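Local coordinates for aspartate--tRNA(Asp/Asn) ligase (Thermus thermophilus, PDB 1N9W), which attaches L-aspartate, activated by ATP as Asp-AMP, to both tRNA(Asp) and tRNA(Asn), acting as a non-discriminating class II synthetase, at residues I267-H272 with W311-Y317; A225-M231 with T334-D338; R319-F324 with S362-K366. All blocks are in the same frame, centred on the assembly; numbering follows the deposited sequence.

Contact 1. Residues I267-H272 with W311-Y317; sequences IPRLTH and WLFVTRY
Strands 269-271 and 311-315 run parallel, their axes 4.4 Å apart at closest and inclined by 32°. Arg-269 is in register with Phe-313, Leu-270 with Val-314 and Thr-271 with Thr-315, CA-CA 4.6 to 4.9 Å. Hydrogen bonds alternate: Phe-313 N to Pro-268 O (2.9 Å), Leu-270 N to Phe-313 O (2.8 Å, weak), Thr-315 N to Leu-270 O (2.9 Å) and His-272 N to Thr-315 O (2.7 Å).

Arg-269, Thr-271 (m), Phe-313 and Thr-315 (p) occupy one face, Leu-270 and Val-314 the other. Phe-313 has chi1 at -91°, between wells; Trp-311 (chi1 m) starts toward 267-272 but its end leads away. Ile-267 (m, t) points toward 311-317, its CG2 3.7 Å from both Trp-311 CB and Phe-313 CD2. Arg-269 curls back (m, m, t), bringing NH1 2.7 Å from Ile-267 O in a weak bond and 3.9 Å from Phe-313 CD2; its guanidinium forms salt bridges with Glu-228 and Glu-235. Leu-270 and Leu-312 share a t, p rotamer, with Leu-270 CB 4.1 Å from Leu-312 CD1. Arg-316, with positive phi (49°), turns the chain so that the Tyr-317 ring (chi1 m) offers a face to His-272 (chi1 t), whose CD2 lies 3.8 Å from Tyr-317 CE2.

The 38 intervening residues, largely helical, make this a beta-alpha-beta crossover. Strand 269-271 is outermost at this end of the chain's catalytic sheet, with 311-315 between it and antiparallel strand 336-341. Helix 272-283 packs against Leu-270, while helix 227-248 covers Phe-313 and Thr-315.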
# COMPACT_ATOMS: atom_id res chain seq x y z
N ILE B 267 11.93 21.50 12.08
CA ILE B 267 12.90 20.61 12.70
C ILE B 267 14.30 21.17 12.58
O ILE B 267 14.71 21.66 11.53
CB ILE B 267 12.88 19.23 12.03
CG1 ILE B 267 11.50 18.59 12.21
CG2 ILE B 267 13.97 18.35 12.61
CD1 ILE B 267 11.34 17.28 11.49
N PRO B 268 15.07 21.11 13.68
CA PRO B 268 16.46 21.61 13.75
C PRO B 268 17.38 21.02 12.68
O PRO B 268 17.51 19.80 12.56
CB PRO B 268 16.89 21.21 15.16
CG PRO B 268 15.61 21.34 15.93
CD PRO B 268 14.61 20.69 15.01
N ARG B 269 18.01 21.89 11.90
CA ARG B 269 18.93 21.48 10.84
C ARG B 269 20.35 21.53 11.41
O ARG B 269 20.68 22.40 12.21
CB ARG B 269 18.82 22.42 9.64
CG ARG B 269 17.41 22.66 9.08
CD ARG B 269 16.93 21.53 8.17
NE ARG B 269 15.84 21.94 7.28
CZ ARG B 269 14.57 22.10 7.66
NH1 ARG B 269 14.20 21.89 8.91
NH2 ARG B 269 13.65 22.46 6.76
N LEU B 270 21.20 20.59 10.99
CA LEU B 270 22.57 20.58 11.50
C LEU B 270 23.52 19.90 10.52
O LEU B 270 23.37 18.72 10.22
CB LEU B 270 22.62 19.86 12.85
CG LEU B 270 23.86 20.12 13.71
CD1 LEU B 270 23.93 21.60 14.06
CD2 LEU B 270 23.78 19.28 14.98
N THR B 271 24.49 20.66 10.04
CA THR B 271 25.47 20.15 9.09
C THR B 271 26.26 18.98 9.65
O THR B 271 26.61 18.96 10.83
CB THR B 271 26.45 21.25 8.68
OG1 THR B 271 25.73 22.38 8.19
CG2 THR B 271 27.38 20.74 7.58
N HIS B 272 26.55 18.01 8.80
CA HIS B 272 27.32 16.84 9.20
C HIS B 272 28.68 17.27 9.73
O HIS B 272 29.36 16.51 10.42
CB HIS B 272 27.48 15.89 8.00
CG HIS B 272 28.48 14.79 8.22
ND1 HIS B 272 29.83 14.96 8.01
CD2 HIS B 272 28.32 13.51 8.62
CE1 HIS B 272 30.46 13.83 8.27
NE2 HIS B 272 29.57 12.93 8.64
N TRP B 311 13.23 15.30 16.96
CA TRP B 311 13.74 15.16 15.60
C TRP B 311 14.97 16.02 15.32
O TRP B 311 15.14 17.09 15.90
CB TRP B 311 12.64 15.54 14.61
CG TRP B 311 11.27 15.10 15.02
CD1 TRP B 311 10.47 15.70 15.95
CD2 TRP B 311 10.54 13.97 14.53
NE1 TRP B 311 9.28 15.02 16.07
CE2 TRP B 311 9.30 13.96 15.21
CE3 TRP B 311 10.81 12.98 13.59
CZ2 TRP B 311 8.33 12.97 14.97
CZ3 TRP B 311 9.85 12.01 13.35
CH2 TRP B 311 8.62 12.01 14.04
N LEU B 312 15.81 15.54 14.41
CA LEU B 312 17.02 16.26 14.04
C LEU B 312 17.49 15.96 12.62
O LEU B 312 17.79 14.82 12.29
CB LEU B 312 18.15 15.92 15.02
CG LEU B 312 19.54 16.48 14.69
CD1 LEU B 312 19.54 18.00 14.76
CD2 LEU B 312 20.56 15.90 15.66
N PHE B 313 17.55 17.00 11.79
CA PHE B 313 18.00 16.83 10.42
C PHE B 313 19.51 17.04 10.33
O PHE B 313 20.03 18.06 10.76
CB PHE B 313 17.30 17.84 9.50
CG PHE B 313 16.03 17.34 8.87
CD1 PHE B 313 16.03 16.17 8.11
CD2 PHE B 313 14.84 18.05 9.01
CE1 PHE B 313 14.86 15.72 7.49
CE2 PHE B 313 13.67 17.61 8.39
CZ PHE B 313 13.68 16.44 7.63
N VAL B 314 20.20 16.04 9.78
CA VAL B 314 21.65 16.12 9.60
C VAL B 314 21.86 16.38 8.11
O VAL B 314 21.65 15.49 7.28
CB VAL B 314 22.35 14.79 9.99
CG1 VAL B 314 23.85 14.94 9.85
CG2 VAL B 314 21.99 14.42 11.41
N THR B 315 22.28 17.60 7.78
CA THR B 315 22.48 18.00 6.40
C THR B 315 23.92 18.07 5.92
O THR B 315 24.86 17.99 6.72
CB THR B 315 21.86 19.38 6.15
OG1 THR B 315 22.49 20.33 7.02
CG2 THR B 315 20.37 19.36 6.43
N ARG B 316 24.08 18.22 4.61
CA ARG B 316 25.39 18.31 3.95
C ARG B 316 26.39 17.24 4.34
O ARG B 316 27.26 17.47 5.18
CB ARG B 316 26.00 19.70 4.19
CG ARG B 316 25.24 20.86 3.57
CD ARG B 316 25.21 20.78 2.05
NE ARG B 316 24.50 21.90 1.45
CZ ARG B 316 24.88 23.17 1.54
NH1 ARG B 316 25.99 23.48 2.21
NH2 ARG B 316 24.16 24.13 0.98
N TYR B 317 26.29 16.07 3.71
CA TYR B 317 27.21 14.97 3.97
C TYR B 317 28.35 15.01 2.96
O TYR B 317 28.18 15.50 1.85
CB TYR B 317 26.49 13.63 3.87
CG TYR B 317 25.72 13.21 5.11
CD1 TYR B 317 24.61 13.93 5.55
CD2 TYR B 317 26.11 12.09 5.84
CE1 TYR B 317 23.90 13.54 6.68
CE2 TYR B 317 25.42 11.70 6.98
CZ TYR B 317 24.31 12.42 7.39
OH TYR B 317 23.63 12.04 8.52

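Contact 2. Residues A225-M231 with T334-D338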
# COMPACT_ATOMS: atom_id res chain seq x y z
N ALA B 225 13.59 22.82 -6.21
CA ALA B 225 14.57 23.90 -6.21
C ALA B 225 15.88 23.39 -5.61
O ALA B 225 16.96 23.71 -6.10
CB ALA B 225 14.05 25.09 -5.40
N ASP B 226 15.77 22.58 -4.56
CA ASP B 226 16.92 22.00 -3.87
C ASP B 226 16.46 20.92 -2.88
O ASP B 226 15.27 20.60 -2.82
CB ASP B 226 17.69 23.09 -3.12
CG ASP B 226 16.78 24.03 -2.36
OD1 ASP B 226 15.74 23.57 -1.82
OD2 ASP B 226 17.10 25.24 -2.29
N GLU B 227 17.39 20.37 -2.10
CA GLU B 227 17.03 19.33 -1.13
C GLU B 227 16.10 19.85 -0.04
O GLU B 227 15.44 19.08 0.66
CB GLU B 227 18.29 18.72 -0.48
CG GLU B 227 18.95 19.57 0.61
CD GLU B 227 19.69 20.79 0.07
OE1 GLU B 227 20.23 21.57 0.88
OE2 GLU B 227 19.73 20.97 -1.17
N GLU B 228 16.04 21.18 0.09
CA GLU B 228 15.20 21.82 1.10
C GLU B 228 13.72 21.55 0.85
O GLU B 228 12.91 21.58 1.78
CB GLU B 228 15.46 23.33 1.10
CG GLU B 228 15.04 24.02 2.39
CD GLU B 228 15.73 23.43 3.60
OE1 GLU B 228 16.97 23.27 3.56
OE2 GLU B 228 15.04 23.14 4.61
N ASP B 229 13.36 21.29 -0.41
CA ASP B 229 11.97 21.00 -0.74
C ASP B 229 11.59 19.65 -0.14
O ASP B 229 10.47 19.46 0.35
CB ASP B 229 11.75 20.95 -2.25
CG ASP B 229 11.71 22.33 -2.87
OD1 ASP B 229 11.38 23.30 -2.15
OD2 ASP B 229 11.98 22.44 -4.08
N LEU B 230 12.54 18.71 -0.17
CA LEU B 230 12.34 17.37 0.36
C LEU B 230 12.13 17.39 1.87
O LEU B 230 11.21 16.74 2.39
CB LEU B 230 13.54 16.49 0.01
CG LEU B 230 14.02 16.55 -1.44
CD1 LEU B 230 15.20 15.61 -1.63
CD2 LEU B 230 12.89 16.17 -2.37
N MET B 231 12.97 18.15 2.58
CA MET B 231 12.87 18.24 4.04
C MET B 231 11.55 18.86 4.47
O MET B 231 10.89 18.35 5.38
CB MET B 231 14.07 19.03 4.61
CG MET B 231 15.31 18.15 4.89
SD MET B 231 16.83 19.00 5.48
CE MET B 231 17.71 19.23 3.92
N THR B 334 27.23 17.52 -0.16
CA THR B 334 26.19 17.11 -1.10
C THR B 334 24.84 17.59 -0.58
O THR B 334 24.71 17.94 0.59
CB THR B 334 26.13 15.57 -1.24
OG1 THR B 334 26.11 14.97 0.06
CG2 THR B 334 27.32 15.05 -2.01
N ARG B 335 23.85 17.62 -1.46
CA ARG B 335 22.51 18.05 -1.08
C ARG B 335 21.71 16.87 -0.52
O ARG B 335 20.59 16.61 -0.94
CB ARG B 335 21.78 18.63 -2.29
CG ARG B 335 22.39 19.91 -2.81
CD ARG B 335 21.59 20.46 -3.97
NE ARG B 335 22.14 21.72 -4.45
CZ ARG B 335 21.61 22.42 -5.44
NH1 ARG B 335 20.52 21.99 -6.06
NH2 ARG B 335 22.18 23.57 -5.81
N SER B 336 22.32 16.17 0.43
CA SER B 336 21.70 15.02 1.06
C SER B 336 21.38 15.34 2.52
O SER B 336 21.87 16.33 3.07
CB SER B 336 22.65 13.82 0.99
OG SER B 336 23.88 14.12 1.62
N PHE B 337 20.55 14.50 3.14
CA PHE B 337 20.16 14.68 4.53
C PHE B 337 19.65 13.37 5.15
O PHE B 337 19.20 12.47 4.44
CB PHE B 337 19.08 15.77 4.65
CG PHE B 337 17.77 15.42 3.97
CD1 PHE B 337 16.87 14.55 4.58
CD2 PHE B 337 17.46 15.93 2.72
CE1 PHE B 337 15.67 14.20 3.95
CE2 PHE B 337 16.27 15.59 2.08
CZ PHE B 337 15.38 14.72 2.69
N ASP B 338 19.75 13.28 6.47
CA ASP B 338 19.30 12.12 7.22
C ASP B 338 18.43 12.64 8.34
O ASP B 338 18.75 13.67 8.94
CB ASP B 338 20.49 11.37 7.82
CG ASP B 338 21.00 10.28 6.91
OD1 ASP B 338 20.71 10.33 5.70
OD2 ASP B 338 21.69 9.37 7.41
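Helix 227-231, the first turn of a longer helix, runs at 23° to strand 336-338 with the same sense of direction, their axes 9.1 Å apart at closest. The backbones come nearest before the strand begins, where Glu-227 CA lies 5.6 Å from Arg-335 CA. Asp-226 is the N-cap, its OD1 accepting a weak bond from Glu-228 N (3.1 Å), and Arg-335 is the centre of an inverse gamma turn.

Phe-337 is the main apolar contact of the strand. Met-231 CG stands over its ring, 3.7 Å from the centroid and 7° off the normal, a CH-pi contact; Met-231 SD, 4.5 Å from the same centroid, adds an oblique Met-aromatic contact. Leu-230 CB meets the ring edge, 3.5 Å from Phe-337 CE2. Nearer the surface Arg-335 extends past the helix start. Asp-226 CB lies over one face of its guanidinium, and Glu-227 OE2 is 4.1 Å from Arg-335 NE, too far and too far out of plane for a salt bridge. Arg-335 NH1 bonds instead to Gln-351 on the adjoining strand.

Such packing of a long helix on the mainly antiparallel sheet belongs to the catalytic domain of class II synthetases, here close to Ser-348 and Arg-352, predicted to bind L-aspartate.

Contact 3. Residues R319-F324 with S362-K366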
# COMPACT_ATOMS: atom_id res chain seq x y z
N ARG B 319 30.81 14.09 0.04
CA ARG B 319 30.58 13.33 -1.18
C ARG B 319 31.05 11.89 -1.07
O ARG B 319 30.46 10.99 -1.67
CB ARG B 319 31.28 13.99 -2.37
CG ARG B 319 30.65 15.28 -2.85
CD ARG B 319 31.20 15.63 -4.21
NE ARG B 319 31.03 14.52 -5.14
CZ ARG B 319 31.57 14.47 -6.36
NH1 ARG B 319 32.32 15.47 -6.80
NH2 ARG B 319 31.35 13.41 -7.14
N SER B 320 32.12 11.67 -0.31
CA SER B 320 32.67 10.32 -0.14
C SER B 320 31.74 9.38 0.62
O SER B 320 31.89 8.16 0.53
CB SER B 320 34.02 10.40 0.58
OG SER B 320 33.89 11.01 1.85
N VAL B 321 30.79 9.94 1.35
CA VAL B 321 29.84 9.15 2.13
C VAL B 321 28.57 8.79 1.35
O VAL B 321 28.02 7.70 1.53
CB VAL B 321 29.42 9.90 3.42
CG1 VAL B 321 28.49 9.04 4.25
CG2 VAL B 321 30.66 10.28 4.21
N ARG B 322 28.12 9.70 0.50
CA ARG B 322 26.91 9.49 -0.29
C ARG B 322 27.21 8.91 -1.67
O ARG B 322 28.30 9.13 -2.22
CB ARG B 322 26.15 10.80 -0.45
CG ARG B 322 25.69 11.42 0.85
CD ARG B 322 24.94 10.42 1.72
NE ARG B 322 23.96 11.09 2.56
CZ ARG B 322 23.44 10.56 3.67
NH1 ARG B 322 23.82 9.36 4.08
NH2 ARG B 322 22.54 11.25 4.36
N PRO B 323 26.26 8.17 -2.25
CA PRO B 323 26.42 7.56 -3.58
C PRO B 323 26.81 8.58 -4.65
O PRO B 323 26.77 9.78 -4.42
CB PRO B 323 25.04 6.95 -3.84
CG PRO B 323 24.60 6.56 -2.47
CD PRO B 323 24.97 7.77 -1.65
N PHE B 324 27.18 8.08 -5.82
CA PHE B 324 27.60 8.94 -6.92
C PHE B 324 26.46 9.73 -7.54
O PHE B 324 26.70 10.69 -8.27
CB PHE B 324 28.27 8.10 -8.01
CG PHE B 324 27.32 7.33 -8.86
CD1 PHE B 324 26.75 7.90 -9.99
CD2 PHE B 324 26.93 6.04 -8.50
CE1 PHE B 324 25.84 7.20 -10.77
CE2 PHE B 324 26.02 5.33 -9.26
CZ PHE B 324 25.46 5.92 -10.40
N SER B 362 31.14 12.55 -11.82
CA SER B 362 31.15 12.04 -10.45
C SER B 362 31.39 10.53 -10.34
O SER B 362 31.93 10.06 -9.34
CB SER B 362 29.84 12.39 -9.74
OG SER B 362 28.72 11.96 -10.49
N LEU B 363 30.97 9.78 -11.35
CA LEU B 363 31.18 8.33 -11.33
C LEU B 363 32.68 8.04 -11.32
O LEU B 363 33.16 7.19 -10.57
CB LEU B 363 30.54 7.68 -12.55
CG LEU B 363 29.31 6.81 -12.26
CD1 LEU B 363 28.72 6.30 -13.57
CD2 LEU B 363 29.70 5.64 -11.36
N LYS B 364 33.41 8.77 -12.16
CA LYS B 364 34.85 8.63 -12.27
C LYS B 364 35.50 9.04 -10.95
O LYS B 364 36.39 8.36 -10.44
CB LYS B 364 35.38 9.53 -13.40
CG LYS B 364 34.81 9.20 -14.77
CD LYS B 364 34.96 10.36 -15.76
CE LYS B 364 34.65 9.91 -17.18
NZ LYS B 364 33.43 9.03 -17.21
N ALA B 365 35.03 10.16 -10.39
CA ALA B 365 35.56 10.64 -9.12
C ALA B 365 35.35 9.61 -8.01
O ALA B 365 35.85 9.77 -6.90
CB ALA B 365 34.91 11.97 -8.75
N LYS B 366 34.61 8.54 -8.32
CA LYS B 366 34.35 7.49 -7.35
C LYS B 366 34.91 6.14 -7.79
O LYS B 366 34.43 5.08 -7.37
CB LYS B 366 32.84 7.35 -7.09
CG LYS B 366 32.30 8.45 -6.20
CD LYS B 366 30.89 8.13 -5.73
CE LYS B 366 30.42 9.13 -4.66
NZ LYS B 366 31.27 9.08 -3.42
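Arg-319, a few residues into the loop that follows strand 311-315, directs its side chain at segment 362-366, bringing NH2 to 3.2 Å from Ser-362 CB and 4.2 Å from Ala-365 CB. Lys-366 NZ donates to Arg-319 O at 2.7 Å. Ser-320 follows, its CA 3.8 Å from Lys-366 NZ, and the helical backbone angles of 319-321 curl the chain around that lysine. At Arg-322 the carbonyl provides a second, weak bond, with Lys-366 NZ 3.2 Å from Arg-322 O, so one ammonium group bridges two carbonyls, three residues apart, of the same bend. This loop joins neighbouring antiparallel strands 311-315 and 336-341 of the class II catalytic sheet. The Arg-322 side chain leads away to form a salt bridge with Asp-338, near Ser-348, predicted to bind L-aspartate.

Pro-323 continues along the lysine, its C 3.7 Å from Lys-366 CE. Phe-324 then turns toward the helix, with CB 3.5 Å from Lys-366 CD. Its ring takes Leu-363 over one face: Phe-324 CD1 is 3.6 Å from Leu-363 CG, and Leu-363 CD2 sits 3.9 Å from the ring centroid, 11° off the normal, a CH-pi contact. Phe-373 meets the same ring, planes at about 75°.

Contacts 1 and 2, with centres 10 Å apart, share the catalytic sheet, where strands 311-315 and 336-341 are neighbours. Arg-269 NH2 of contact 1 forms a salt bridge with Glu-228 OE2 of contact 2 (2.7 Å), and the Phe-313 and Phe-337 rings meet at about 90°. Contact 3, about 17 Å from contact 2 and 21 Å from contact 1 between centres, is joined to them through Arg-322: its NH2 is 2.4 Å from Asp-338 OD1 in a salt bridge, and its guanidinium makes a cation-pi contact with Tyr-317. Single side chains from each contact approach that of Ser-348, a residue predicted to bind L-aspartate: Arg-322 within about 4 Å, Tyr-317 and Phe-337 within about 7 Å.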